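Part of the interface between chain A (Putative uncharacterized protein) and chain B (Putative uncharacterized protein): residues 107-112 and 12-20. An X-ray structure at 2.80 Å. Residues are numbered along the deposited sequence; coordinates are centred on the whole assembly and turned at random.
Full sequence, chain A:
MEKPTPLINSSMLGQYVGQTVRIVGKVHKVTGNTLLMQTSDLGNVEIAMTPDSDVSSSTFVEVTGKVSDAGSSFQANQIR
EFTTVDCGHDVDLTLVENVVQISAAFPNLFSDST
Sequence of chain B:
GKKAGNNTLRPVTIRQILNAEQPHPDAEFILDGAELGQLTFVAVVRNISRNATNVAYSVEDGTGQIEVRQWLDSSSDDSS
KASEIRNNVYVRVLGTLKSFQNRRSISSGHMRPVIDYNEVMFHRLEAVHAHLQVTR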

ATOM      1  N   PRO A 107      20.632  -5.971  -3.409  1.00 35.26           N
ATOM      2  CA  PRO A 107      21.405  -6.450  -4.535  1.00 36.35           C
ATOM      3  C   PRO A 107      21.011  -7.870  -4.936  1.00 38.49           C
ATOM      4  O   PRO A 107      21.222  -8.251  -6.086  1.00 40.75           O
ATOM      5  CB  PRO A 107      22.850  -6.386  -4.019  1.00 37.72           C
ATOM      6  CG  PRO A 107      22.723  -6.477  -2.544  1.00 38.37           C
ATOM      7  CD  PRO A 107      21.495  -5.688  -2.246  1.00 36.25           C
ATOM      8  N   ASN A 108      20.436  -8.640  -4.019  1.00 39.80           N
ATOM      9  CA  ASN A 108      19.921  -9.982  -4.365  1.00 42.82           C
ATOM     10  C   ASN A 108      18.810  -9.957  -5.433  1.00 40.82           C
ATOM     11  O   ASN A 108      18.621 -10.929  -6.164  1.00 41.99           O
ATOM     12  CB  ASN A 108      19.481 -10.759  -3.110  1.00 47.13           C
ATOM     13  CG  ASN A 108      18.650  -9.905  -2.134  1.00 50.03           C
ATOM     14  OD1 ASN A 108      18.640  -8.659  -2.209  1.00 49.45           O
ATOM     15  ND2 ASN A 108      17.948 -10.576  -1.204  1.00 52.67           N
ATOM     16  N   LEU A 109      18.115  -8.824  -5.534  1.00 37.88           N
ATOM     17  CA  LEU A 109      17.050  -8.624  -6.515  1.00 36.27           C
ATOM     18  C   LEU A 109      17.471  -7.826  -7.733  1.00 33.72           C
ATOM     19  O   LEU A 109      16.929  -8.042  -8.809  1.00 33.63           O
ATOM     20  CB  LEU A 109      15.853  -7.893  -5.893  1.00 35.56           C
ATOM     21  CG  LEU A 109      15.065  -8.403  -4.692  1.00 36.74           C
ATOM     22  CD1 LEU A 109      13.602  -8.166  -4.977  1.00 36.64           C
ATOM     23  CD2 LEU A 109      15.274  -9.871  -4.404  1.00 39.59           C
ATOM     24  N   PHE A 110      18.395  -6.881  -7.568  1.00 32.12           N
ATOM     25  CA  PHE A 110      18.730  -5.958  -8.658  1.00 30.42           C
ATOM     26  C   PHE A 110      20.147  -6.105  -9.225  1.00 32.61           C
ATOM     27  O   PHE A 110      20.537  -5.400 -10.159  1.00 31.76           O
ATOM     28  CB  PHE A 110      18.445  -4.542  -8.221  1.00 28.20           C
ATOM     29  CG  PHE A 110      17.013  -4.322  -7.789  1.00 28.87           C
ATOM     30  CD1 PHE A 110      16.688  -4.215  -6.433  1.00 29.28           C
ATOM     31  CD2 PHE A 110      15.974  -4.238  -8.733  1.00 28.21           C
ATOM     32  CE1 PHE A 110      15.368  -4.017  -6.030  1.00 29.35           C
ATOM     33  CE2 PHE A 110      14.657  -4.051  -8.321  1.00 28.24           C
ATOM     34  CZ  PHE A 110      14.354  -3.934  -6.977  1.00 28.64           C
ATOM     35  N   SER A 111      20.900  -7.075  -8.704  1.00 36.09           N
ATOM     36  CA  SER A 111      22.291  -7.212  -9.072  1.00 37.75           C
ATOM     37  C   SER A 111      22.814  -8.624  -8.994  1.00 42.21           C
ATOM     38  O   SER A 111      22.061  -9.536  -8.668  1.00 43.84           O
ATOM     39  CB  SER A 111      23.123  -6.313  -8.190  1.00 36.98           C
ATOM     40  OG  SER A 111      24.268  -5.889  -8.925  1.00 39.56           O
ATOM     41  N   ASP A 112      24.106  -8.795  -9.285  1.00 46.64           N
ATOM     42  CA  ASP A 112      24.802 -10.097  -9.210  1.00 53.69           C
ATOM     43  C   ASP A 112      25.112 -10.594  -7.802  1.00 53.37           C
ATOM     44  O   ASP A 112      26.256 -10.926  -7.483  1.00 54.85           O
ATOM     45  CB  ASP A 112      26.104 -10.037 -10.006  1.00 62.90           C
ATOM     46  CG  ASP A 112      25.890 -10.290 -11.479  1.00 70.07           C
ATOM     47  OD1 ASP A 112      24.868 -10.946 -11.791  1.00 74.46           O
ATOM     48  OD2 ASP A 112      26.727  -9.847 -12.312  1.00 72.70           O
TER
ATOM     49  N   VAL B  12       8.162 -10.085  -9.769  1.00 20.50           N
ATOM     50  CA  VAL B  12       9.523 -10.563  -9.701  1.00 21.14           C
ATOM     51  C   VAL B  12      10.379  -9.786 -10.646  1.00 21.60           C
ATOM     52  O   VAL B  12       9.878  -9.197 -11.601  1.00 21.09           O
ATOM     53  CB  VAL B  12       9.658 -12.051 -10.113  1.00 22.19           C
ATOM     54  CG1 VAL B  12       9.040 -12.997  -9.071  1.00 22.97           C
ATOM     55  CG2 VAL B  12       9.089 -12.284 -11.502  1.00 21.74           C
ATOM     56  N   THR B  13      11.682  -9.793 -10.368  1.00 23.16           N
ATOM     57  CA  THR B  13      12.673  -9.238 -11.289  1.00 23.17           C
ATOM     58  C   THR B  13      13.249 -10.375 -12.095  1.00 24.15           C
ATOM     59  O   THR B  13      13.237 -11.530 -11.674  1.00 25.19           O
ATOM     60  CB  THR B  13      13.856  -8.616 -10.553  1.00 24.05           C
ATOM     61  OG1 THR B  13      14.561  -9.665  -9.845  1.00 25.47           O
ATOM     62  CG2 THR B  13      13.386  -7.477  -9.602  1.00 22.77           C
ATOM     63  N   ILE B  14      13.778 -10.045 -13.257  1.00 24.91           N
ATOM     64  CA  ILE B  14      14.352 -11.068 -14.080  1.00 26.94           C
ATOM     65  C   ILE B  14      15.431 -11.804 -13.300  1.00 28.36           C
ATOM     66  O   ILE B  14      15.550 -13.041 -13.434  1.00 30.05           O
ATOM     67  CB  ILE B  14      14.856 -10.492 -15.408  1.00 28.79           C
ATOM     68  CG1 ILE B  14      13.629 -10.005 -16.225  1.00 28.07           C
ATOM     69  CG2 ILE B  14      15.695 -11.534 -16.156  1.00 30.50           C
ATOM     70  CD1 ILE B  14      13.959  -9.222 -17.478  1.00 28.42           C
ATOM     71  N   ARG B  15      16.173 -11.075 -12.451  1.00 26.97           N
ATOM     72  CA  ARG B  15      17.209 -11.717 -11.634  1.00 28.26           C
ATOM     73  C   ARG B  15      16.682 -12.838 -10.746  1.00 29.10           C
ATOM     74  O   ARG B  15      17.312 -13.919 -10.645  1.00 31.13           O
ATOM     75  CB  ARG B  15      17.898 -10.720 -10.743  1.00 28.19           C
ATOM     76  CG  ARG B  15      19.209 -11.227 -10.172  1.00 30.20           C
ATOM     77  CD  ARG B  15      20.322 -10.806 -11.117  1.00 32.07           C
ATOM     78  NE  ARG B  15      20.870 -11.911 -11.897  1.00 33.80           N
ATOM     79  CZ  ARG B  15      21.520 -11.788 -13.047  1.00 34.92           C
ATOM     80  NH1 ARG B  15      21.700 -10.600 -13.620  1.00 34.19           N
ATOM     81  NH2 ARG B  15      21.976 -12.877 -13.639  1.00 37.60           N
ATOM     82  N   GLN B  16      15.544 -12.573 -10.088  1.00 27.51           N
ATOM     83  CA  GLN B  16      14.884 -13.589  -9.267  1.00 27.98           C
ATOM     84  C   GLN B  16      14.444 -14.748 -10.124  1.00 28.48           C
ATOM     85  O   GLN B  16      14.663 -15.911  -9.754  1.00 30.87           O
ATOM     86  CB  GLN B  16      13.692 -13.040  -8.517  1.00 27.85           C
ATOM     87  CG  GLN B  16      14.012 -12.171  -7.310  1.00 28.41           C
ATOM     88  CD  GLN B  16      12.765 -11.448  -6.820  1.00 28.52           C
ATOM     89  OE1 GLN B  16      12.073 -10.750  -7.601  1.00 27.85           O
ATOM     90  NE2 GLN B  16      12.444 -11.636  -5.543  1.00 28.75           N
ATOM     91  N   ILE B  17      13.866 -14.456 -11.284  1.00 26.57           N
ATOM     92  CA  ILE B  17      13.579 -15.544 -12.219  1.00 27.83           C
ATOM     93  C   ILE B  17      14.837 -16.383 -12.440  1.00 30.72           C
ATOM     94  O   ILE B  17      14.797 -17.593 -12.282  1.00 33.35           O
ATOM     95  CB  ILE B  17      12.993 -15.046 -13.544  1.00 26.09           C
ATOM     96  CG1 ILE B  17      11.709 -14.259 -13.267  1.00 23.75           C
ATOM     97  CG2 ILE B  17      12.698 -16.215 -14.454  1.00 27.71           C
ATOM     98  CD1 ILE B  17      11.189 -13.503 -14.456  1.00 22.66           C
ATOM     99  N   LEU B  18      15.959 -15.732 -12.732  1.00 30.75           N
ATOM    100  CA  LEU B  18      17.215 -16.438 -12.980  1.00 33.81           C
ATOM    101  C   LEU B  18      17.793 -17.166 -11.762  1.00 36.09           C
ATOM    102  O   LEU B  18      18.567 -18.130 -11.912  1.00 38.66           O
ATOM    103  CB  LEU B  18      18.261 -15.468 -13.548  1.00 33.92           C
ATOM    104  CG  LEU B  18      17.976 -14.849 -14.926  1.00 33.02           C
ATOM    105  CD1 LEU B  18      18.966 -13.744 -15.261  1.00 33.16           C
ATOM    106  CD2 LEU B  18      17.939 -15.884 -16.040  1.00 35.04           C
ATOM    107  N   ASN B  19      17.453 -16.704 -10.561  1.00 35.13           N
ATOM    108  CA  ASN B  19      17.997 -17.350  -9.380  1.00 38.06           C
ATOM    109  C   ASN B  19      17.078 -18.360  -8.772  1.00 40.13           C
ATOM    110  O   ASN B  19      17.438 -18.984  -7.785  1.00 43.45           O
ATOM    111  CB  ASN B  19      18.388 -16.330  -8.337  1.00 36.81           C
ATOM    112  CG  ASN B  19      19.631 -15.589  -8.715  1.00 37.72           C
ATOM    113  OD1 ASN B  19      20.522 -16.141  -9.366  1.00 40.25           O
ATOM    114  ND2 ASN B  19      19.703 -14.331  -8.329  1.00 36.39           N
ATOM    115  N   ALA B  20      15.892 -18.526  -9.355  1.00 39.67           N
ATOM    116  CA  ALA B  20      14.932 -19.509  -8.866  1.00 41.34           C
ATOM    117  C   ALA B  20      15.526 -20.906  -9.002  1.00 46.60           C
ATOM    118  O   ALA B  20      16.241 -21.199  -9.954  1.00 47.59           O
ATOM    119  CB  ALA B  20      13.625 -19.395  -9.622  1.00 39.46           C
TER

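The contact joins the short helical turn of chain A, residues 107-110, and the residues that follow it to the start of the chain B helix that spans residues 14-19. Together the two stretches bury 332 Å², and three residues account for most of it: Leu A109, Arg B15 and Thr B13.

Leu A109 is the centre of the chain A side, and it engages chain B through both its backbone and its side chain. Its carbonyl oxygen accepts the one hydrogen bond that crosses between the stretches, from Thr B13 OG1 to Leu A109 O at 3.1 Å. The same oxygen lies 3.4 Å from Arg B15 CB, so it sits against the first turn of the opposing helix. The side chain reaches Gln B16, where Leu A109 CD2 approaches Gln B16 NE2 to 3.5 Å; this is packing of a methyl group against an amide.

Thr B13 holds the N-cap position of its helix and serves two partners through one hydroxyl. While OG1 donates to chain A, it accepts from the backbone of its own helix, with Gln B16 N at 3.1 Å from Thr B13 OG1. A reciprocal bond runs from Thr B13 N to Gln B16 OE1 at 3.0 Å, closing a capping box. With its proton committed to Leu A109 O, the hydroxyl ties the cap directly to the interface. The methyl group of Thr B13 adds a nonpolar contact, with CG2 3.9 Å from Phe A110 CE2. The CA-to-CB bond of Phe A110 points away from chain B, but the ring swings back far enough to make this approach, meeting the methyl obliquely.

Arg B15, whose CA-to-CB bond points toward chain A, extends along the segment where chain A leaves its helix. The aliphatic part of its side chain does much of the packing: Arg B15 CG lies 4.1 Å from Asn A108 O, and Arg B15 CD lies 3.3 Å from Ser A111 O. At its end, the guanidinium meets Asp A112, whose OD1 lies over one face of the group. The resulting salt bridge is long, 3.7 Å between Asp A112 OD1 and Arg B15 NH1, and since the oxygen is well out of the guanidinium plane, no N-H points at it. The attraction is therefore one of charge alone, and Asp A112 is itself poorly ordered. Arg B15 NH1 finds a hydrogen-bonding partner elsewhere in the structure.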